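Local coordinates for protein tyrocidine synthetase 3 (Brevibacillus brevis, PDB 2JGP) that is part of a nonribosomal peptide synthetase for the antibiotic tyrocidine, pairing a peptidyl carrier domain with a condensation domain that forms peptide bonds, at residues E79-K82 / F86-E89; K462-F467 / T484-R489. All coordinates share one frame; numbering follows the deposited sequence. Where two conformers were deposited one is given.

Contact 1: residues E79-K82 / F86-E89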
loop_
_atom_site.group_PDB
_atom_site.type_symbol
_atom_site.label_atom_id
_atom_site.label_comp_id
_atom_site.label_asym_id
_atom_site.label_seq_id
_atom_site.Cartn_x
_atom_site.Cartn_y
_atom_site.Cartn_z
ATOM N N GLU A 79 15.420 12.380 -10.524
ATOM C CA GLU A 79 15.245 13.712 -11.088
ATOM C C GLU A 79 15.504 13.762 -12.593
ATOM O O GLU A 79 15.390 14.829 -13.203
ATOM C CB GLU A 79 16.157 14.700 -10.348
ATOM C CG GLU A 79 15.737 14.895 -8.892
ATOM C CD GLU A 79 16.825 15.477 -8.009
ATOM O OE1 GLU A 79 16.799 15.190 -6.790
ATOM O OE2 GLU A 79 17.698 16.212 -8.519
ATOM N N THR A 80 15.818 12.612 -13.193
ATOM C CA THR A 80 16.248 12.552 -14.591
ATOM C C THR A 80 15.283 11.726 -15.440
ATOM O O THR A 80 15.083 10.542 -15.188
ATOM C CB THR A 80 17.675 11.964 -14.697
ATOM O OG1 THR A 80 18.581 12.786 -13.949
ATOM C CG2 THR A 80 18.142 11.900 -16.150
ATOM N N ALA A 81 14.692 12.366 -16.448
ATOM C CA ALA A 81 13.799 11.696 -17.392
ATOM C C ALA A 81 14.579 11.027 -18.527
ATOM O O ALA A 81 14.183 9.981 -19.041
ATOM C CB ALA A 81 12.813 12.697 -17.965
ATOM N N LYS A 82 15.697 11.642 -18.901
ATOM C CA LYS A 82 16.508 11.172 -20.020
ATOM C C LYS A 82 17.097 9.799 -19.718
ATOM O O LYS A 82 17.675 9.585 -18.658
ATOM C CB LYS A 82 17.629 12.171 -20.317
ATOM C CG LYS A 82 18.499 11.810 -21.514
ATOM C CD LYS A 82 19.552 12.880 -21.770
ATOM C CE LYS A 82 20.681 12.355 -22.639
ATOM N NZ LYS A 82 21.517 11.357 -21.915
ATOM N N PHE A 86 11.507 4.634 -16.424
ATOM C CA PHE A 86 10.598 4.751 -15.269
ATOM C C PHE A 86 10.063 6.167 -15.053
ATOM O O PHE A 86 9.232 6.389 -14.174
ATOM C CB PHE A 86 11.308 4.303 -13.982
ATOM C CG PHE A 86 11.530 2.833 -13.898
ATOM C CD1 PHE A 86 12.657 2.252 -14.466
ATOM C CD2 PHE A 86 10.615 2.020 -13.251
ATOM C CE1 PHE A 86 12.861 0.894 -14.385
ATOM C CE2 PHE A 86 10.818 0.651 -13.170
ATOM C CZ PHE A 86 11.939 0.089 -13.738
ATOM N N SER A 87 10.542 7.119 -15.842
ATOM C CA SER A 87 10.174 8.519 -15.675
ATOM C C SER A 87 8.732 8.779 -16.110
ATOM O O SER A 87 8.323 8.369 -17.195
ATOM C CB SER A 87 11.122 9.402 -16.487
ATOM O OG SER A 87 10.686 10.746 -16.501
ATOM N N ILE A 88 7.979 9.460 -15.253
ATOM C CA ILE A 88 6.594 9.829 -15.543
ATOM C C ILE A 88 6.507 11.334 -15.788
ATOM O O ILE A 88 6.737 12.131 -14.874
ATOM C CB ILE A 88 5.655 9.438 -14.386
ATOM C CG1 ILE A 88 5.732 7.936 -14.119
ATOM C CG2 ILE A 88 4.220 9.823 -14.705
ATOM C CD1 ILE A 88 4.997 7.511 -12.870
ATOM N N GLU A 89 6.183 11.712 -17.024
ATOM C CA GLU A 89 6.098 13.116 -17.428
ATOM C C GLU A 89 4.684 13.443 -17.932
ATOM O O GLU A 89 3.929 12.531 -18.286
ATOM C CB GLU A 89 7.116 13.396 -18.538
ATOM C CG GLU A 89 8.550 13.001 -18.191
ATOM C CD GLU A 89 9.174 13.924 -17.167
ATOM O OE1 GLU A 89 9.224 13.555 -15.971
ATOM O OE2 GLU A 89 9.611 15.029 -17.558
#
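The flat group in this contact is the carboxylate of Glu89, and the methyl of Ala81 sits over one of its faces, almost straight above the carboxyl carbon: Ala81 CB is 3.9 Å from Glu89 CD. Glu89 bends at chi2 (-72°), which folds the carboxylate back toward the Ala81 side. Its OE2 forms a salt bridge to Arg250, which anchors the carboxylate. The phenyl ring of Phe86 leads away from 79-82, meeting Trp11 edge to face and Arg14 in a cation-pi contact.

Both segments belong to the linker that follows helix 70-79, the last helix of the carrier part, and runs toward strand 97-98 of the condensation part. Here the linker doubles back on itself at the surface, and Ala81 comes alongside Ser87 with 5.1 Å between Ala81 CA and Ser87 CA.

Ser87 carries the larger share of the packing against Ala81. Its hydroxyl stands anti to the backbone N (chi1 172°), which lays OG against the alanine, with Ser87 OG 3.2 Å from Ala81 CB. The serine methylene faces the alanine backbone, Ser87 CB to Ala81 CA 3.6 Å. No hydrogen bond joins the segments directly; Asn84, in the turn between them, bonds to both Thr80 O and Phe86 N.

Contact 2: residues K462-F467 / T484-R489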
loop_
_atom_site.group_PDB
_atom_site.type_symbol
_atom_site.label_atom_id
_atom_site.label_comp_id
_atom_site.label_asym_id
_atom_site.label_seq_id
_atom_site.Cartn_x
_atom_site.Cartn_y
_atom_site.Cartn_z
ATOM N N LYS A 462 -11.716 -9.685 3.501
ATOM C CA LYS A 462 -11.381 -10.261 2.190
ATOM C C LYS A 462 -10.507 -11.514 2.317
ATOM O O LYS A 462 -10.617 -12.434 1.505
ATOM C CB LYS A 462 -10.680 -9.233 1.297
ATOM C CG LYS A 462 -10.559 -9.670 -0.167
ATOM C CD LYS A 462 -9.600 -8.772 -0.952
ATOM C CE LYS A 462 -9.108 -9.456 -2.227
ATOM N NZ LYS A 462 -7.910 -8.772 -2.805
ATOM N N PHE A 463 -9.659 -11.551 3.342
ATOM C CA PHE A 463 -8.709 -12.649 3.536
ATOM C C PHE A 463 -9.024 -13.410 4.813
ATOM O O PHE A 463 -9.794 -12.925 5.636
ATOM C CB PHE A 463 -7.294 -12.087 3.593
ATOM C CG PHE A 463 -6.920 -11.304 2.377
ATOM C CD1 PHE A 463 -7.039 -9.922 2.361
ATOM C CD2 PHE A 463 -6.470 -11.950 1.236
ATOM C CE1 PHE A 463 -6.702 -9.193 1.229
ATOM C CE2 PHE A 463 -6.137 -11.231 0.097
ATOM C CZ PHE A 463 -6.253 -9.849 0.095
ATOM N N ASP A 464 -8.434 -14.598 4.975
ATOM C CA ASP A 464 -8.634 -15.397 6.194
ATOM C C ASP A 464 -8.413 -14.523 7.404
ATOM O O ASP A 464 -9.192 -14.540 8.356
ATOM C CB ASP A 464 -7.659 -16.570 6.266
ATOM C CG ASP A 464 -8.009 -17.677 5.315
ATOM O OD1 ASP A 464 -8.929 -17.495 4.495
ATOM O OD2 ASP A 464 -7.358 -18.734 5.394
ATOM N N LEU A 465 -7.328 -13.760 7.358
ATOM C CA LEU A 465 -7.112 -12.718 8.338
ATOM C C LEU A 465 -6.144 -11.654 7.832
ATOM O O LEU A 465 -5.279 -11.925 6.995
ATOM C CB LEU A 465 -6.650 -13.316 9.676
ATOM C CG LEU A 465 -5.204 -13.780 9.845
ATOM C CD1 LEU A 465 -4.358 -12.638 10.330
ATOM C CD2 LEU A 465 -5.128 -14.934 10.842
ATOM N N THR A 466 -6.343 -10.431 8.316
ATOM C CA THR A 466 -5.454 -9.318 8.033
ATOM C C THR A 466 -4.851 -8.871 9.352
ATOM O O THR A 466 -5.582 -8.518 10.283
ATOM C CB THR A 466 -6.210 -8.143 7.397
ATOM O OG1 THR A 466 -6.717 -8.544 6.120
ATOM C CG2 THR A 466 -5.298 -6.936 7.230
ATOM N N PHE A 467 -3.521 -8.903 9.426
ATOM C CA PHE A 467 -2.792 -8.594 10.647
ATOM C C PHE A 467 -2.272 -7.169 10.504
ATOM O O PHE A 467 -1.554 -6.877 9.556
ATOM C CB PHE A 467 -1.633 -9.582 10.814
ATOM C CG PHE A 467 -0.827 -9.379 12.067
ATOM C CD1 PHE A 467 -1.039 -10.180 13.179
ATOM C CD2 PHE A 467 0.157 -8.398 12.131
ATOM C CE1 PHE A 467 -0.293 -10.001 14.332
ATOM C CE2 PHE A 467 0.901 -8.216 13.281
ATOM C CZ PHE A 467 0.675 -9.020 14.382
ATOM N N THR A 484 -15.114 -14.612 10.189
ATOM C CA THR A 484 -16.007 -15.164 11.210
ATOM C C THR A 484 -16.324 -16.647 10.952
ATOM O O THR A 484 -16.630 -17.398 11.878
ATOM C CB THR A 484 -17.324 -14.349 11.260
ATOM O OG1 THR A 484 -17.009 -12.965 11.472
ATOM C CG2 THR A 484 -18.230 -14.835 12.376
ATOM N N SER A 485 -16.244 -17.057 9.691
ATOM C CA SER A 485 -16.533 -18.434 9.304
ATOM C C SER A 485 -15.408 -19.415 9.664
ATOM O O SER A 485 -15.610 -20.624 9.586
ATOM C CB SER A 485 -16.798 -18.499 7.802
ATOM O OG SER A 485 -15.638 -18.127 7.087
ATOM N N LEU A 486 -14.247 -18.898 10.053
ATOM C CA LEU A 486 -13.059 -19.724 10.307
ATOM C C LEU A 486 -12.567 -19.716 11.760
ATOM O O LEU A 486 -12.146 -20.759 12.273
ATOM C CB LEU A 486 -11.918 -19.273 9.400
ATOM C CG LEU A 486 -12.138 -19.342 7.886
ATOM C CD1 LEU A 486 -10.858 -18.893 7.168
ATOM C CD2 LEU A 486 -12.548 -20.737 7.448
ATOM N N PHE A 487 -12.600 -18.553 12.414
ATOM C CA PHE A 487 -11.999 -18.402 13.746
ATOM C C PHE A 487 -12.952 -17.792 14.765
ATOM O O PHE A 487 -13.774 -16.933 14.432
ATOM C CB PHE A 487 -10.735 -17.535 13.686
ATOM C CG PHE A 487 -9.780 -17.918 12.589
ATOM C CD1 PHE A 487 -9.002 -19.062 12.696
ATOM C CD2 PHE A 487 -9.652 -17.127 11.454
ATOM C CE1 PHE A 487 -8.115 -19.411 11.687
ATOM C CE2 PHE A 487 -8.772 -17.472 10.441
ATOM C CZ PHE A 487 -8.000 -18.615 10.561
ATOM N N THR A 488 -12.830 -18.251 16.010
ATOM C CA THR A 488 -13.534 -17.652 17.132
ATOM C C THR A 488 -12.716 -16.464 17.641
ATOM O O THR A 488 -11.514 -16.358 17.370
ATOM C CB THR A 488 -13.729 -18.659 18.288
ATOM O OG1 THR A 488 -12.455 -19.023 18.839
ATOM C CG2 THR A 488 -14.443 -19.915 17.808
ATOM N N ARG A 489 -13.376 -15.572 18.376
ATOM C CA ARG A 489 -12.694 -14.468 19.047
ATOM C C ARG A 489 -11.598 -14.977 19.980
ATOM O O ARG A 489 -10.513 -14.399 20.037
ATOM C CB ARG A 489 -13.696 -13.630 19.842
ATOM C CG ARG A 489 -13.062 -12.520 20.672
ATOM C CD ARG A 489 -14.106 -11.535 21.159
ATOM N NE ARG A 489 -14.716 -10.818 20.043
ATOM C CZ ARG A 489 -14.151 -9.807 19.383
ATOM N NH1 ARG A 489 -12.947 -9.362 19.719
ATOM N NH2 ARG A 489 -14.805 -9.233 18.377
#
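Leu486 makes the first touch, laying its CD1 methyl over one face of the Asp464 carboxylate, with Leu486 CD1 3.6 Å from Asp464 CG and as far, 3.6 Å, from Asp464 OD1. The two side chains run at a slant to each other. This is a greasy lid on a buried acid whose two oxygens both have polar partners beyond the two segments: OD2 forms a salt bridge to Arg295, and OD1 is hydrogen-bonded too. The charge pairing probably keeps Asp464 ionised.

Phe487 follows, and its ring points an edge at the backbone of the strand segment. With CG beside the backbone N (chi1 -48°), the ring swings toward Asp464 and brings its CE2 edge to the carbonyl. Phe487 CE2 approaches Asp464 O to 3.6 Å with the oxygen in the ring plane, so the positively polarised rim of the ring faces a carbonyl that also accepts a hydrogen bond from Ser483 OG. One ring face is covered by the neighbouring Leu486, whose CB stands 3.7 Å above the plane, offset toward the rim. Leu465 adds an oblique, looser apolar contact, with Leu465 CD2 4.5 Å from Phe487 CE2.

Thr488 then ends the loop as the N-cap, its OG1 bonding to Thr491 N, while its own N is bonded to Asp292. With Arg489 helix 489-508 begins, and the guanidinium forms a salt bridge to Asp304 on strand 303-309. The contact thus lies where the hairpin of strands 465-471 and 476-483 gives way to that helix, which supplies Met492 against Phe487 and Phe495 against Leu465.

Contacts 1 and 2 lie on opposite sides of the chain's centre, 42 Å apart between centres and about 23 Å between nearest atoms, so neither leans on the other. They come in series along the chain: contact 1 folds the linker leading from the carrier part into the condensation part, while contact 2 packs the start of strand 465-471 against the loop that leads into helix 489-508. One is a surface contact and the other is buried. The sodium ion, held by Gln396 and Asp400 of helix 387-403, takes no ligand from either. Nor does either include the HHxxxDG motif characteristic of condensation domains, which begins just after strand 213-220.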